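Local coordinates for protein small COPII coat GTPase SAR1 (Encephalitozoon cuniculi, PDB 6VS4) that is a small GTPase of the COPII coat, of the Arf/Sar family with a P-loop fold, and holds guanosine-5'-diphosphate and a magnesium ion, at residues G51-T54 / L55-L59. Residues are numbered along the deposited sequence; the frame is centred on the assembly and turned at random.
Sequences GKTT and LVNKL. With MG (magnesium ion), chain E; GDP (guanosine-5'-diphosphate), chain D.
The end of the P-loop and the short helix 52-59 that follows it form one continuous piece, in which Gly51 O, at the N-cap position, accepts a hydrogen bond from Leu55 N. The next rungs of the helix follow from Val56 N to Lys52 O (3.0 Å), Asn57 N to Thr53 O and Lys58 N to Thr54 O, the last more bent at its hydrogen (135°). At this end of the helix no preceding turn takes up the amides, and those of residues 51-54 donate to the diphosphate instead: Gly51 N and Lys52 N both to GDP O3B, Thr53 N to GDP O2B (3.1 Å), and Thr54 N to GDP O2A. The helix N-terminus thus faces the phosphates and probably helps to offset their negative charge. Thr54 OG1 adds a second bond to GDP O2A at 2.7 Å. The Lys52 chain bends at chi3 and chi4, bringing NZ up to the beta-phosphate, although its 2.3 Å approach to GDP O3B is too short to be trusted as a length; NZ also forms a salt bridge with Asp89. Thr53 divides its branches: OG1 binds magnesium at 2.1 Å, alongside GDP O2B and two waters, whereas CG2, anti to the backbone N, lies 3.6 Å from Asn57 ND2. These two side chains run side by side, one turn apart, and Asn57 OD1 is hydrogen-bonded to Tyr67. On the buried side of the helix, Leu55 and Val56 pack on Phe44 of strand 40-47, which leads into the loop. Strand, glycine-bearing loop and helix with Lys-Thr at its start are characteristic of the Walker A motif of P-loop GTPases.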
loop_
_atom_site.group_PDB
_atom_site.type_symbol
_atom_site.label_atom_id
_atom_site.label_comp_id
_atom_site.label_asym_id
_atom_site.label_seq_id
_atom_site.Cartn_x
_atom_site.Cartn_y
_atom_site.Cartn_z
ATOM N N GLY A 51 9.405 17.398 -24.976
ATOM C CA GLY A 51 8.666 16.798 -23.892
ATOM C C GLY A 51 7.329 17.450 -23.581
ATOM O O GLY A 51 6.827 17.275 -22.463
ATOM N N LYS A 52 6.741 18.181 -24.532
ATOM C CA LYS A 52 5.497 18.902 -24.281
ATOM C C LYS A 52 4.330 17.943 -24.108
ATOM O O LYS A 52 3.583 18.029 -23.127
ATOM C CB LYS A 52 5.207 19.865 -25.434
ATOM C CG LYS A 52 6.140 21.053 -25.533
ATOM C CD LYS A 52 5.823 21.854 -26.785
ATOM C CE LYS A 52 6.806 21.520 -27.887
ATOM N NZ LYS A 52 6.772 20.105 -28.336
ATOM N N THR A 53 4.147 17.039 -25.073
ATOM C CA THR A 53 3.062 16.067 -25.002
ATOM C C THR A 53 3.203 15.180 -23.771
ATOM O O THR A 53 2.205 14.824 -23.132
ATOM C CB THR A 53 3.042 15.226 -26.277
ATOM O OG1 THR A 53 2.711 16.058 -27.396
ATOM C CG2 THR A 53 2.031 14.102 -26.165
ATOM N N THR A 54 4.443 14.841 -23.411
ATOM C CA THR A 54 4.693 14.050 -22.211
ATOM C C THR A 54 4.217 14.780 -20.961
ATOM O O THR A 54 3.585 14.179 -20.085
ATOM C CB THR A 54 6.185 13.722 -22.111
ATOM O OG1 THR A 54 6.594 12.984 -23.270
ATOM C CG2 THR A 54 6.475 12.901 -20.872
ATOM N N LEU A 55 4.501 16.082 -20.867
ATOM C CA LEU A 55 4.087 16.851 -19.699
ATOM C C LEU A 55 2.570 16.941 -19.602
ATOM O O LEU A 55 1.999 16.757 -18.518
ATOM C CB LEU A 55 4.697 18.253 -19.739
ATOM C CG LEU A 55 4.192 19.201 -18.640
ATOM C CD1 LEU A 55 4.434 18.627 -17.241
ATOM C CD2 LEU A 55 4.833 20.572 -18.778
ATOM N N VAL A 56 1.898 17.226 -20.720
ATOM C CA VAL A 56 0.451 17.391 -20.668
ATOM C C VAL A 56 -0.223 16.061 -20.353
ATOM O O VAL A 56 -1.206 16.011 -19.602
ATOM C CB VAL A 56 -0.057 18.020 -21.977
ATOM C CG1 VAL A 56 -1.567 18.080 -21.991
ATOM C CG2 VAL A 56 0.519 19.431 -22.125
ATOM N N ASN A 57 0.315 14.961 -20.887
ATOM C CA ASN A 57 -0.176 13.643 -20.508
ATOM C C ASN A 57 0.044 13.376 -19.026
ATOM O O ASN A 57 -0.733 12.643 -18.405
ATOM C CB ASN A 57 0.497 12.562 -21.355
ATOM C CG ASN A 57 0.006 12.560 -22.785
ATOM O OD1 ASN A 57 -1.017 13.170 -23.098
ATOM N ND2 ASN A 57 0.727 11.866 -23.663
ATOM N N LYS A 58 1.084 13.969 -18.443
ATOM C CA LYS A 58 1.333 13.797 -17.020
ATOM C C LYS A 58 0.292 14.527 -16.177
ATOM O O LYS A 58 -0.071 14.050 -15.098
ATOM C CB LYS A 58 2.743 14.293 -16.690
ATOM C CG LYS A 58 3.303 13.810 -15.372
ATOM C CD LYS A 58 4.757 14.229 -15.192
ATOM C CE LYS A 58 5.482 13.253 -14.264
ATOM N NZ LYS A 58 5.682 11.922 -14.944
ATOM N N LEU A 59 -0.227 15.653 -16.670
ATOM C CA LEU A 59 -1.158 16.469 -15.902
ATOM C C LEU A 59 -2.589 15.966 -15.991
ATOM O O LEU A 59 -3.370 16.179 -15.061
ATOM C CB LEU A 59 -1.105 17.917 -16.386
ATOM C CG LEU A 59 0.254 18.609 -16.322
ATOM C CD1 LEU A 59 0.216 19.916 -17.093
ATOM C CD2 LEU A 59 0.659 18.845 -14.887
HETATM MG MG MG E . 3.643 16.642 -29.219
HETATM P PB GDP D . 6.996 16.866 -28.026
HETATM O O1B GDP D . 7.383 16.866 -29.516
HETATM O O2B GDP D . 5.519 16.709 -27.818
HETATM O O3B GDP D . 7.589 18.122 -27.382
HETATM O O3A GDP D . 7.767 15.656 -27.344
HETATM P PA GDP D . 7.309 14.389 -26.506
HETATM O O1A GDP D . 6.676 13.417 -27.487
HETATM O O2A GDP D . 6.488 14.777 -25.341
HETATM O "O5'" GDP D . 8.678 13.717 -26.036
HETATM C "C5'" GDP D . 9.656 13.156 -26.936
HETATM C "C4'" GDP D . 10.431 12.077 -26.223
HETATM O "O4'" GDP D . 11.165 12.658 -25.121
HETATM C "C3'" GDP D . 9.590 10.935 -25.640
HETATM O "O3'" GDP D . 10.128 9.662 -25.979
HETATM C "C2'" GDP D . 9.647 11.188 -24.131
HETATM O "O2'" GDP D . 9.577 9.970 -23.402
HETATM C "C1'" GDP D . 11.032 11.812 -23.998
HETATM N N9 GDP D . 11.223 12.614 -22.780
HETATM C C8 GDP D . 10.433 13.627 -22.301
HETATM N N7 GDP D . 10.873 14.134 -21.173
HETATM C C5 GDP D . 12.016 13.405 -20.890
HETATM C C6 GDP D . 12.922 13.452 -19.775
HETATM O O6 GDP D . 12.893 14.227 -18.823
HETATM N N1 GDP D . 13.922 12.507 -19.876
HETATM C C2 GDP D . 14.077 11.632 -20.918
HETATM N N2 GDP D . 15.113 10.793 -20.855
HETATM N N3 GDP D . 13.254 11.581 -21.961
HETATM C C4 GDP D . 12.248 12.473 -21.877
HETATM O O HOH W 1 3.866 18.583 -28.957
HETATM O O HOH W 2 4.626 14.899 -29.000
#